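Local atomic coordinates of putative pectin lyase (Geobacillus virus E2, PDB entry 7CHU), a protein that serves as the trimeric tailspike of a deep-sea thermophilic phage and probably recognises, and perhaps cleaves, polysaccharide on the host cell surface. Residues Asn96-Ile101 / Ser133-Val138; Ser103-Ala108 / Val161-Ala166; His238-Tyr243 / Leu253-Cys258; Arg401-Asp406 / Ile425-Thr430. All coordinates share one frame; numbering follows the deposited sequence.

Contact 1 (Asn96-Ile101 / Ser133-Val138); sequences NAINSI and SNIRLV
The helix that probably caps the first coils of a right-handed parallel beta-helix, as in pectate lyase-like proteins, is a simple case of packing by aliphatic side chains. Helix 91-99 and the residues just after it present Ile98 and Ile101 to Ile135 and Leu137, which stand two apart on one side of strand 135-139. No hydrogen bond joins the two segments; the fit is made by aliphatic carbons. Ile98 and Leu137 cross at about a right angle, CG1 of Ile98 lying 4.0 Å from CD2 of Leu137, and the CD1 end of Ile98 rests on the same methyl. Ile101 and Ile135 instead run past each other in opposite senses, with Ile101 CG2 4.0 Å from Ile135 CG1. The extended chain of Ile135 (chi2 -172°) carries its CD1 onward to Ile101 CB and, less closely, to Ile98 CG2. Ile130 of strand 128-130 touches Ile98, Ile135 and Leu137, while Val115 of strand 113-117 packs on Ile101 and Leu137, so the helix and the residues after it rest on three strands. On the other side of the strand, Arg136 NH1 forms a salt bridge with Glu175, and NH2 a hydrogen bond with Ala140 O of the second subunit. Just before Ile101, Ser100 turns its hydroxyl back on the chain, and OG donates to Ala97 O at 2.6 Å, tilted 21° from the carbonyl plane.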
loop_
_atom_site.group_PDB
_atom_site.type_symbol
_atom_site.label_atom_id
_atom_site.label_comp_id
_atom_site.label_asym_id
_atom_site.label_seq_id
_atom_site.Cartn_x
_atom_site.Cartn_y
_atom_site.Cartn_z
ATOM N N ASN A 96 -2.413 30.686 -22.270
ATOM C CA ASN A 96 -1.182 31.409 -22.591
ATOM C C ASN A 96 -0.046 30.995 -21.666
ATOM O O ASN A 96 1.090 30.804 -22.118
ATOM C CB ASN A 96 -1.431 32.932 -22.528
ATOM C CG ASN A 96 -2.210 33.431 -23.738
ATOM O OD1 ASN A 96 -2.360 32.698 -24.704
ATOM N ND2 ASN A 96 -2.665 34.680 -23.708
ATOM N N ALA A 97 -0.337 30.830 -20.372
ATOM C CA ALA A 97 0.681 30.374 -19.430
ATOM C C ALA A 97 1.226 29.014 -19.825
ATOM O O ALA A 97 2.442 28.820 -19.876
ATOM C CB ALA A 97 0.105 30.315 -18.016
ATOM N N ILE A 98 0.336 28.046 -20.075
ATOM C CA ILE A 98 0.751 26.711 -20.498
ATOM C C ILE A 98 1.527 26.775 -21.816
ATOM O O ILE A 98 2.563 26.119 -21.976
ATOM C CB ILE A 98 -0.489 25.801 -20.624
ATOM C CG1 ILE A 98 -1.038 25.425 -19.244
ATOM C CG2 ILE A 98 -0.187 24.575 -21.475
ATOM C CD1 ILE A 98 -2.432 24.935 -19.302
ATOM N N ASN A 99 1.033 27.559 -22.782
ATOM C CA ASN A 99 1.714 27.676 -24.078
ATOM C C ASN A 99 3.101 28.286 -23.964
ATOM O O ASN A 99 3.945 28.030 -24.832
ATOM C CB ASN A 99 0.885 28.510 -25.051
ATOM C CG ASN A 99 -0.336 27.770 -25.541
ATOM O OD1 ASN A 99 -0.459 26.561 -25.343
ATOM N ND2 ASN A 99 -1.251 28.490 -26.175
ATOM N N SER A 100 3.367 29.056 -22.904
ATOM C CA SER A 100 4.685 29.662 -22.733
ATOM C C SER A 100 5.730 28.658 -22.292
ATOM O O SER A 100 6.914 28.996 -22.296
ATOM C CB SER A 100 4.627 30.810 -21.724
ATOM O OG SER A 100 4.447 30.328 -20.386
ATOM N N ILE A 101 5.329 27.458 -21.859
ATOM C CA ILE A 101 6.316 26.427 -21.559
ATOM C C ILE A 101 6.972 25.970 -22.857
ATOM O O ILE A 101 6.300 25.612 -23.836
ATOM C CB ILE A 101 5.674 25.236 -20.824
ATOM C CG1 ILE A 101 5.104 25.678 -19.480
ATOM C CG2 ILE A 101 6.713 24.136 -20.621
ATOM C CD1 ILE A 101 6.137 25.902 -18.443
ATOM N N SER A 133 5.151 17.486 -23.655
ATOM C CA SER A 133 5.617 16.657 -22.553
ATOM C C SER A 133 6.200 17.503 -21.417
ATOM O O SER A 133 6.592 18.664 -21.600
ATOM C CB SER A 133 6.689 15.673 -23.032
ATOM O OG SER A 133 6.118 14.655 -23.827
ATOM N N ASN A 134 6.262 16.886 -20.234
ATOM C CA ASN A 134 6.937 17.432 -19.051
ATOM C C ASN A 134 6.235 18.657 -18.495
ATOM O O ASN A 134 6.874 19.555 -17.948
ATOM C CB ASN A 134 8.409 17.749 -19.346
ATOM C CG ASN A 134 9.159 16.530 -19.819
ATOM O OD1 ASN A 134 8.862 15.427 -19.391
ATOM N ND2 ASN A 134 10.115 16.712 -20.698
ATOM N N ILE A 135 4.918 18.733 -18.627
ATOM C CA ILE A 135 4.172 19.866 -18.094
ATOM C C ILE A 135 3.375 19.371 -16.894
ATOM O O ILE A 135 2.625 18.392 -16.998
ATOM C CB ILE A 135 3.260 20.501 -19.159
ATOM C CG1 ILE A 135 4.106 21.192 -20.237
ATOM C CG2 ILE A 135 2.313 21.528 -18.512
ATOM C CD1 ILE A 135 3.272 22.039 -21.260
ATOM N N ARG A 136 3.544 20.034 -15.750
ATOM C CA ARG A 136 2.789 19.718 -14.547
ATOM C C ARG A 136 1.960 20.930 -14.151
ATOM O O ARG A 136 2.493 22.040 -14.066
ATOM C CB ARG A 136 3.722 19.329 -13.403
ATOM C CG ARG A 136 4.130 17.874 -13.404
ATOM C CD ARG A 136 4.817 17.548 -12.095
ATOM N NE ARG A 136 6.103 18.222 -11.999
ATOM C CZ ARG A 136 6.608 18.735 -10.881
ATOM N NH1 ARG A 136 5.934 18.672 -9.740
ATOM N NH2 ARG A 136 7.795 19.326 -10.907
ATOM N N LEU A 137 0.667 20.713 -13.904
ATOM C CA LEU A 137 -0.236 21.750 -13.408
ATOM C C LEU A 137 -0.357 21.610 -11.886
ATOM O O LEU A 137 -0.890 20.616 -11.385
ATOM C CB LEU A 137 -1.606 21.650 -14.064
ATOM C CG LEU A 137 -1.696 21.516 -15.593
ATOM C CD1 LEU A 137 -3.159 21.401 -16.063
ATOM C CD2 LEU A 137 -0.977 22.674 -16.306
ATOM N N VAL A 138 0.109 22.615 -11.156
ATOM C CA VAL A 138 0.212 22.556 -9.701
ATOM C C VAL A 138 -0.530 23.749 -9.116
ATOM O O VAL A 138 -0.285 24.884 -9.522
ATOM C CB VAL A 138 1.685 22.566 -9.251
ATOM C CG1 VAL A 138 1.786 22.585 -7.711
ATOM C CG2 VAL A 138 2.453 21.389 -9.875
#

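Contact 2 (Ser103-Ala108 / Val161-Ala166)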
loop_
_atom_site.group_PDB
_atom_site.type_symbol
_atom_site.label_atom_id
_atom_site.label_comp_id
_atom_site.label_asym_id
_atom_site.label_seq_id
_atom_site.Cartn_x
_atom_site.Cartn_y
_atom_site.Cartn_z
ATOM N N SER A 103 8.678 23.221 -24.725
ATOM C CA SER A 103 8.868 21.779 -24.630
ATOM C C SER A 103 8.577 21.139 -25.981
ATOM O O SER A 103 8.350 21.817 -26.979
ATOM C CB SER A 103 7.989 21.177 -23.528
ATOM O OG SER A 103 8.247 19.791 -23.439
ATOM N N SER A 104 8.625 19.815 -26.010
ATOM C CA SER A 104 8.301 19.059 -27.214
ATOM C C SER A 104 7.681 17.722 -26.799
ATOM O O SER A 104 7.111 17.622 -25.704
ATOM C CB SER A 104 9.546 18.874 -28.089
ATOM O OG SER A 104 10.610 18.283 -27.352
ATOM N N LEU A 105 7.770 16.696 -27.642
ATOM C CA LEU A 105 7.026 15.465 -27.398
ATOM C C LEU A 105 7.951 14.298 -27.081
ATOM O O LEU A 105 9.180 14.389 -27.183
ATOM C CB LEU A 105 6.133 15.112 -28.590
ATOM C CG LEU A 105 4.967 16.068 -28.802
ATOM C CD1 LEU A 105 4.823 16.337 -30.281
ATOM C CD2 LEU A 105 3.699 15.492 -28.230
ATOM N N ASN A 106 7.323 13.183 -26.711
ATOM C CA ASN A 106 8.011 11.976 -26.204
ATOM C C ASN A 106 8.804 12.406 -24.959
ATOM O O ASN A 106 8.310 13.233 -24.176
ATOM C CB ASN A 106 8.830 11.333 -27.320
ATOM C CG ASN A 106 7.979 10.461 -28.278
ATOM O OD1 ASN A 106 6.854 10.040 -27.961
ATOM N ND2 ASN A 106 8.518 10.219 -29.477
ATOM N N ASN A 107 10.022 11.889 -24.759
ATOM C CA ASN A 107 10.782 12.146 -23.533
ATOM C C ASN A 107 11.001 13.639 -23.303
ATOM O O ASN A 107 10.815 14.131 -22.186
ATOM C CB ASN A 107 12.123 11.419 -23.592
ATOM C CG ASN A 107 12.047 10.003 -23.055
ATOM O OD1 ASN A 107 12.997 9.519 -22.439
ATOM N ND2 ASN A 107 10.912 9.329 -23.272
ATOM N N ALA A 108 11.404 14.373 -24.358
ATOM C CA ALA A 108 11.642 15.824 -24.317
ATOM C C ALA A 108 12.585 16.221 -23.182
ATOM O O ALA A 108 12.335 17.175 -22.442
ATOM C CB ALA A 108 10.334 16.605 -24.218
ATOM N N VAL A 161 -3.165 15.557 -24.447
ATOM C CA VAL A 161 -3.093 14.680 -25.618
ATOM C C VAL A 161 -1.908 15.173 -26.443
ATOM O O VAL A 161 -1.701 16.387 -26.518
ATOM C CB VAL A 161 -4.406 14.712 -26.425
ATOM C CG1 VAL A 161 -4.673 16.123 -27.016
ATOM C CG2 VAL A 161 -4.415 13.685 -27.559
ATOM N N PRO A 162 -1.118 14.308 -27.078
ATOM C CA PRO A 162 -0.018 14.817 -27.908
ATOM C C PRO A 162 -0.568 15.558 -29.112
ATOM O O PRO A 162 -1.551 15.135 -29.721
ATOM C CB PRO A 162 0.732 13.549 -28.337
ATOM C CG PRO A 162 -0.313 12.425 -28.208
ATOM C CD PRO A 162 -1.133 12.834 -27.015
ATOM N N SER A 163 0.084 16.675 -29.466
ATOM C CA SER A 163 -0.321 17.367 -30.682
ATOM C C SER A 163 -0.167 16.467 -31.906
ATOM O O SER A 163 -0.973 16.543 -32.836
ATOM C CB SER A 163 0.487 18.655 -30.853
ATOM O OG SER A 163 1.884 18.382 -30.909
ATOM N N ASP A 164 0.856 15.616 -31.919
ATOM C CA ASP A 164 1.101 14.634 -32.969
ATOM C C ASP A 164 0.755 13.250 -32.408
ATOM O O ASP A 164 1.450 12.756 -31.513
ATOM C CB ASP A 164 2.563 14.713 -33.394
ATOM C CG ASP A 164 2.904 13.788 -34.556
ATOM O OD1 ASP A 164 2.029 12.998 -35.008
ATOM O OD2 ASP A 164 4.072 13.860 -35.015
ATOM N N THR A 165 -0.296 12.607 -32.930
ATOM C CA THR A 165 -0.697 11.322 -32.350
ATOM C C THR A 165 0.132 10.141 -32.837
ATOM O O THR A 165 -0.198 8.997 -32.501
ATOM C CB THR A 165 -2.171 11.031 -32.613
ATOM O OG1 THR A 165 -2.440 11.192 -34.008
ATOM C CG2 THR A 165 -3.062 11.964 -31.788
ATOM N N ALA A 166 1.173 10.374 -33.628
ATOM C CA ALA A 166 2.158 9.342 -33.920
ATOM C C ALA A 166 3.163 9.175 -32.781
ATOM O O ALA A 166 3.992 8.254 -32.823
ATOM C CB ALA A 166 2.885 9.685 -35.225
#
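Two loops that leave the regular coil of the solenoid are a worked example of how loops on a beta-helix pack on each other largely around one apolar side chain. Leu105, from the loop between helix 91-99 and strand 113-117, divides its two methyls between consecutive residues of the loop 161-166. Its CD2 presses on the ring of Pro162, 3.5 Å from CB, and the two side chains cross at about a right angle. The other methyl, CD1, lies 3.6 Å from Ser163 OG and more distantly beside Asp164 CB at 4.2 Å. Asp164 is occupied within its own loop: with CG anti to the backbone N (chi1 -176°), its OD1 accepts from Ala166 N at 3.1 Å, an Asx turn. The N-H points nearly straight at the oxygen (165°), yet comes from above the carboxylate, 53° out of its plane. Pro162 is buried, with Lys193 of strand 187-195 also against it, whereas Ser163 is exposed, so the leucine has a buried partner at CD2 and an exposed one at CD1. Asn106 OD1 takes the backbone N of Arg168, a polar tie between the same two loops. Such loop-on-loop packing belongs to the turns that project between strands of a pectate lyase-like parallel beta-helix.

Contact 3 (His238-Tyr243 / Leu253-Cys258)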
loop_
_atom_site.group_PDB
_atom_site.type_symbol
_atom_site.label_atom_id
_atom_site.label_comp_id
_atom_site.label_asym_id
_atom_site.label_seq_id
_atom_site.Cartn_x
_atom_site.Cartn_y
_atom_site.Cartn_z
ATOM N N HIS A 238 -19.202 8.218 -16.546
ATOM C CA HIS A 238 -18.782 7.593 -15.295
ATOM C C HIS A 238 -17.705 8.422 -14.588
ATOM O O HIS A 238 -17.180 9.403 -15.125
ATOM C CB HIS A 238 -18.319 6.152 -15.566
ATOM C CG HIS A 238 -19.364 5.329 -16.276
ATOM N ND1 HIS A 238 -20.425 4.755 -15.616
ATOM C CD2 HIS A 238 -19.532 5.025 -17.590
ATOM C CE1 HIS A 238 -21.192 4.109 -16.479
ATOM N NE2 HIS A 238 -20.675 4.261 -17.689
ATOM N N GLY A 239 -17.422 8.049 -13.333
ATOM C CA GLY A 239 -16.451 8.802 -12.555
ATOM C C GLY A 239 -15.071 8.797 -13.182
ATOM O O GLY A 239 -14.462 9.851 -13.387
ATOM N N VAL A 240 -14.565 7.610 -13.502
ATOM C CA VAL A 240 -13.322 7.417 -14.252
ATOM C C VAL A 240 -13.628 6.425 -15.363
ATOM O O VAL A 240 -14.162 5.346 -15.092
ATOM C CB VAL A 240 -12.183 6.872 -13.371
ATOM C CG1 VAL A 240 -10.897 6.690 -14.213
ATOM C CG2 VAL A 240 -11.923 7.791 -12.202
ATOM N N TYR A 241 -13.341 6.793 -16.602
ATOM C CA TYR A 241 -13.593 5.930 -17.755
ATOM C C TYR A 241 -12.251 5.608 -18.398
ATOM O O TYR A 241 -11.549 6.519 -18.855
ATOM C CB TYR A 241 -14.534 6.619 -18.742
ATOM C CG TYR A 241 -15.156 5.700 -19.794
ATOM C CD1 TYR A 241 -14.460 5.337 -20.959
ATOM C CD2 TYR A 241 -16.447 5.215 -19.635
ATOM C CE1 TYR A 241 -15.055 4.480 -21.927
ATOM C CE2 TYR A 241 -17.039 4.379 -20.600
ATOM C CZ TYR A 241 -16.339 4.017 -21.723
ATOM O OH TYR A 241 -16.949 3.200 -22.643
ATOM N N ILE A 242 -11.882 4.333 -18.414
ATOM C CA ILE A 242 -10.585 3.895 -18.920
ATOM C C ILE A 242 -10.836 3.083 -20.188
ATOM O O ILE A 242 -11.411 1.991 -20.127
ATOM C CB ILE A 242 -9.814 3.069 -17.875
ATOM C CG1 ILE A 242 -9.575 3.926 -16.614
ATOM C CG2 ILE A 242 -8.509 2.569 -18.495
ATOM C CD1 ILE A 242 -9.242 3.140 -15.295
ATOM N N TYR A 243 -10.400 3.615 -21.337
ATOM C CA TYR A 243 -10.652 3.036 -22.653
ATOM C C TYR A 243 -9.340 2.549 -23.272
ATOM O O TYR A 243 -8.297 3.184 -23.111
ATOM C CB TYR A 243 -11.310 4.104 -23.551
ATOM C CG TYR A 243 -11.759 3.674 -24.930
ATOM C CD1 TYR A 243 -12.335 2.421 -25.151
ATOM C CD2 TYR A 243 -11.653 4.545 -26.003
ATOM C CE1 TYR A 243 -12.760 2.036 -26.427
ATOM C CE2 TYR A 243 -12.074 4.182 -27.278
ATOM C CZ TYR A 243 -12.629 2.926 -27.487
ATOM O OH TYR A 243 -13.064 2.562 -28.744
ATOM N N LEU A 253 -1.874 1.831 -14.979
ATOM C CA LEU A 253 -2.486 2.932 -14.244
ATOM C C LEU A 253 -2.576 2.535 -12.773
ATOM O O LEU A 253 -3.268 1.564 -12.446
ATOM C CB LEU A 253 -3.885 3.235 -14.773
ATOM C CG LEU A 253 -4.095 3.570 -16.264
ATOM C CD1 LEU A 253 -5.583 3.634 -16.573
ATOM C CD2 LEU A 253 -3.452 4.877 -16.568
ATOM N N LEU A 254 -1.915 3.284 -11.890
ATOM C CA LEU A 254 -1.885 2.964 -10.460
ATOM C C LEU A 254 -2.636 4.040 -9.692
ATOM O O LEU A 254 -2.151 5.169 -9.566
ATOM C CB LEU A 254 -0.450 2.837 -9.949
ATOM C CG LEU A 254 0.128 1.411 -9.997
ATOM C CD1 LEU A 254 0.300 0.852 -11.431
ATOM C CD2 LEU A 254 1.445 1.279 -9.219
ATOM N N PHE A 255 -3.816 3.690 -9.186
ATOM C CA PHE A 255 -4.598 4.563 -8.322
ATOM C C PHE A 255 -4.290 4.178 -6.878
ATOM O O PHE A 255 -4.528 3.038 -6.476
ATOM C CB PHE A 255 -6.098 4.424 -8.609
ATOM C CG PHE A 255 -6.502 4.791 -10.021
ATOM C CD1 PHE A 255 -6.306 3.908 -11.069
ATOM C CD2 PHE A 255 -7.107 6.012 -10.280
ATOM C CE1 PHE A 255 -6.714 4.233 -12.358
ATOM C CE2 PHE A 255 -7.500 6.361 -11.570
ATOM C CZ PHE A 255 -7.291 5.473 -12.620
ATOM N N ILE A 256 -3.710 5.099 -6.113
ATOM C CA ILE A 256 -3.233 4.793 -4.774
ATOM C C ILE A 256 -3.945 5.706 -3.801
ATOM O O ILE A 256 -3.914 6.933 -3.955
ATOM C CB ILE A 256 -1.714 4.934 -4.653
ATOM C CG1 ILE A 256 -1.006 3.955 -5.601
ATOM C CG2 ILE A 256 -1.292 4.701 -3.190
ATOM C CD1 ILE A 256 0.530 4.162 -5.649
ATOM N N ALA A 257 -4.618 5.115 -2.821
ATOM C CA ALA A 257 -5.290 5.903 -1.787
ATOM C C ALA A 257 -6.264 6.902 -2.417
ATOM O O ALA A 257 -6.347 8.064 -2.016
ATOM C CB ALA A 257 -4.260 6.625 -0.899
ATOM N N CYS A 258 -7.010 6.449 -3.415
ATOM C CA CYS A 258 -7.944 7.325 -4.102
ATOM C C CYS A 258 -9.315 7.228 -3.438
ATOM O O CYS A 258 -9.616 6.261 -2.740
ATOM C CB CYS A 258 -8.006 6.951 -5.577
ATOM S SG CYS A 258 -6.451 7.423 -6.418
#
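Strands 240-243 and 253-256 run nearly antiparallel, at 161°, but their axes come no closer than 11.7 Å, so they face each other across the interior and are not neighbours in a sheet. The gap is filled by side chains from both walls. Ile242 and Leu253 reach toward each other tip to tip, one methyl of Leu253, CD1, meeting Ile242 CG2 at 3.7 Å and Ile242 CD1 at 3.9 Å. That same CD1 of Ile242 also rests 4.0 Å from CE1 of Phe255, so one methyl is shared between a leucine and an aromatic ring. With CG anti to its carbonyl carbon (chi1 -61°), Phe255 sends its ring toward the opposite strand, and the far end of the ring, CZ, comes 4.1 Å from Val240 CG1; Ile242 CD1 and Val240 CG1 both approach the ring obliquely.

This is the hydrophobic core of a right-handed parallel beta-helix, spanned across one coil: the chain passes along one face, turns through the residues between, and returns along another, while equivalent strands of successive coils stack in parallel. The stacking continues along the core. Phe255 is stacked on Phe284 of the next strand in the ladder, strand 283-285, and Ile214 of the preceding strand 212-215 touches both Val240 and Leu253. Residues of the alternate positions point outward. Tyr241 OH is hydrogen-bonded to Asp271 OD2 on one wall, whereas on the other Leu254 packs against Gly286 of the second subunit, and Ile256 reaches Ala257 of that same subunit.

Contact 4 (Arg401-Asp406 / Ile425-Thr430)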
loop_
_atom_site.group_PDB
_atom_site.type_symbol
_atom_site.label_atom_id
_atom_site.label_comp_id
_atom_site.label_asym_id
_atom_site.label_seq_id
_atom_site.Cartn_x
_atom_site.Cartn_y
_atom_site.Cartn_z
ATOM N N ARG A 401 -15.598 -26.157 -9.209
ATOM C CA ARG A 401 -16.626 -26.736 -8.341
ATOM C C ARG A 401 -16.029 -27.603 -7.229
ATOM O O ARG A 401 -16.674 -28.544 -6.740
ATOM C CB ARG A 401 -17.646 -27.514 -9.169
ATOM C CG ARG A 401 -18.482 -26.605 -10.064
ATOM C CD ARG A 401 -19.294 -27.397 -11.103
ATOM N NE ARG A 401 -18.449 -27.855 -12.201
ATOM C CZ ARG A 401 -18.131 -29.129 -12.411
ATOM N NH1 ARG A 401 -18.600 -30.077 -11.600
ATOM N NH2 ARG A 401 -17.350 -29.452 -13.438
ATOM N N SER A 402 -14.817 -27.260 -6.803
ATOM C CA SER A 402 -14.096 -27.937 -5.725
ATOM C C SER A 402 -14.036 -27.011 -4.512
ATOM O O SER A 402 -13.518 -25.893 -4.615
ATOM C CB SER A 402 -12.671 -28.305 -6.176
ATOM O OG SER A 402 -12.676 -29.164 -7.316
ATOM N N TYR A 403 -14.582 -27.451 -3.375
ATOM C CA TYR A 403 -14.828 -26.547 -2.253
ATOM C C TYR A 403 -14.312 -27.108 -0.940
ATOM O O TYR A 403 -14.512 -28.287 -0.631
ATOM C CB TYR A 403 -16.328 -26.239 -2.071
ATOM C CG TYR A 403 -17.044 -25.813 -3.320
ATOM C CD1 TYR A 403 -16.680 -24.658 -3.999
ATOM C CD2 TYR A 403 -18.093 -26.559 -3.817
ATOM C CE1 TYR A 403 -17.342 -24.268 -5.144
ATOM C CE2 TYR A 403 -18.747 -26.186 -4.953
ATOM C CZ TYR A 403 -18.386 -25.031 -5.608
ATOM O OH TYR A 403 -19.065 -24.663 -6.750
ATOM N N ILE A 404 -13.670 -26.247 -0.157
ATOM C CA ILE A 404 -13.462 -26.461 1.275
ATOM C C ILE A 404 -14.425 -25.522 1.981
ATOM O O ILE A 404 -14.376 -24.302 1.774
ATOM C CB ILE A 404 -12.009 -26.187 1.697
ATOM C CG1 ILE A 404 -11.056 -27.130 0.947
ATOM C CG2 ILE A 404 -11.850 -26.349 3.207
ATOM C CD1 ILE A 404 -9.631 -26.931 1.283
ATOM N N LEU A 405 -15.288 -26.066 2.820
ATOM C CA LEU A 405 -16.380 -25.260 3.331
ATOM C C LEU A 405 -16.763 -25.677 4.744
ATOM O O LEU A 405 -16.344 -26.717 5.271
ATOM C CB LEU A 405 -17.594 -25.344 2.393
ATOM C CG LEU A 405 -18.368 -26.674 2.454
ATOM C CD1 LEU A 405 -19.846 -26.417 2.163
ATOM C CD2 LEU A 405 -17.752 -27.708 1.506
ATOM N N ASP A 406 -17.522 -24.790 5.365
ATOM C CA ASP A 406 -18.212 -25.045 6.622
ATOM C C ASP A 406 -19.542 -25.711 6.277
ATOM O O ASP A 406 -20.396 -25.095 5.635
ATOM C CB ASP A 406 -18.423 -23.722 7.356
ATOM C CG ASP A 406 -19.172 -23.878 8.676
ATOM O OD1 ASP A 406 -19.604 -25.005 9.028
ATOM O OD2 ASP A 406 -19.324 -22.851 9.367
ATOM N N ILE A 425 -26.496 -27.142 -2.739
ATOM C CA ILE A 425 -26.630 -26.743 -4.136
ATOM C C ILE A 425 -25.642 -27.532 -4.981
ATOM O O ILE A 425 -24.466 -27.646 -4.625
ATOM C CB ILE A 425 -26.402 -25.231 -4.296
ATOM C CG1 ILE A 425 -27.502 -24.479 -3.541
ATOM C CG2 ILE A 425 -26.339 -24.866 -5.774
ATOM C CD1 ILE A 425 -27.475 -22.977 -3.740
ATOM N N GLN A 426 -26.122 -28.089 -6.084
ATOM C CA GLN A 426 -25.322 -28.812 -7.064
ATOM C C GLN A 426 -25.082 -27.887 -8.248
ATOM O O GLN A 426 -26.008 -27.666 -9.049
ATOM C CB GLN A 426 -26.045 -30.091 -7.516
ATOM C CG GLN A 426 -25.247 -30.971 -8.454
ATOM C CD GLN A 426 -26.016 -32.238 -8.850
ATOM O OE1 GLN A 426 -26.838 -32.222 -9.771
ATOM N NE2 GLN A 426 -25.755 -33.332 -8.149
ATOM N N PRO A 427 -23.874 -27.334 -8.412
ATOM C CA PRO A 427 -23.662 -26.327 -9.471
ATOM C C PRO A 427 -23.802 -26.870 -10.879
ATOM O O PRO A 427 -24.458 -26.237 -11.715
ATOM C CB PRO A 427 -22.231 -25.840 -9.197
ATOM C CG PRO A 427 -21.966 -26.175 -7.819
ATOM C CD PRO A 427 -22.701 -27.446 -7.536
ATOM N N LYS A 428 -23.184 -28.019 -11.179
ATOM C CA LYS A 428 -23.258 -28.639 -12.503
ATOM C C LYS A 428 -24.255 -29.791 -12.456
ATOM O O LYS A 428 -23.973 -30.840 -11.864
ATOM C CB LYS A 428 -21.885 -29.132 -12.958
ATOM C CG LYS A 428 -21.901 -29.777 -14.350
ATOM C CD LYS A 428 -20.514 -29.757 -14.962
ATOM C CE LYS A 428 -20.534 -30.029 -16.466
ATOM N NZ LYS A 428 -19.187 -29.835 -17.067
ATOM N N GLY A 429 -25.408 -29.607 -13.109
ATOM C CA GLY A 429 -26.507 -30.553 -12.988
ATOM C C GLY A 429 -26.282 -31.880 -13.683
ATOM O O GLY A 429 -27.006 -32.843 -13.405
ATOM N N THR A 430 -25.302 -31.960 -14.580
ATOM C CA THR A 430 -25.047 -33.204 -15.296
ATOM C C THR A 430 -24.086 -34.125 -14.565
ATOM O O THR A 430 -23.869 -35.251 -15.031
ATOM C CB THR A 430 -24.491 -32.938 -16.713
ATOM O OG1 THR A 430 -23.307 -32.137 -16.636
ATOM C CG2 THR A 430 -25.526 -32.232 -17.593
#
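In the antiparallel strand region that follows the parallel beta-helix, Arg401 and Tyr403, just before and within strand 402-407, pack against the chain leaving strand 423-426, tightly around a proline and along a lysine's methylenes, more loosely where the charged ends lie. Pro427 is buried on the tight side. Its CG lies 3.4 Å from Tyr403 OH, at the edge of the ring and near its plane, and its CB sits 3.8 Å from Arg401 CD. Tyr403 is further held by an edge-to-face meeting with Tyr418 and a cation-pi contact with Arg395.

Toward the partly exposed side, Lys428 takes over. Its extended chain, CG anti to the backbone N (chi1 -179°), runs across the arginine, and CD stands 3.5 Å above the guanidinium plane, over its centre, while Lys428 CB lies 3.6 Å from Arg401 CD. A bend at chi3 (-77°) turns the guanidinium away from the line of its own chain. Its charge is answered by Asp440 of the second subunit, which forms a salt bridge with NH1 and would probably ease the nearness of the lysine. The two like charges remain close at this looser end, with Arg401 NH2 4.1 Å from Lys428 NZ.

The four contacts sample an elongated trimer from the start of the beta-helix to the antiparallel region that follows it. Contacts 1 and 3 are fully buried and wholly apolar: one packs a helix on the solenoid, the other fills its interior between facing strands, with centres 23 Å apart. Contacts 2 and 4 are only partly buried and mix aliphatic groups with polar or charged ones. Contacts 1 and 2 share neighbouring parts of the fold and touch through a hydrogen bond, Ser133 OG to Asn106 O at 2.6 Å. Contact 4 lies apart, about 36 Å from contact 3 between centres, though both touch the third subunit. Proline occurs in the two partly buried contacts, an aromatic ring only in contacts 3 and 4.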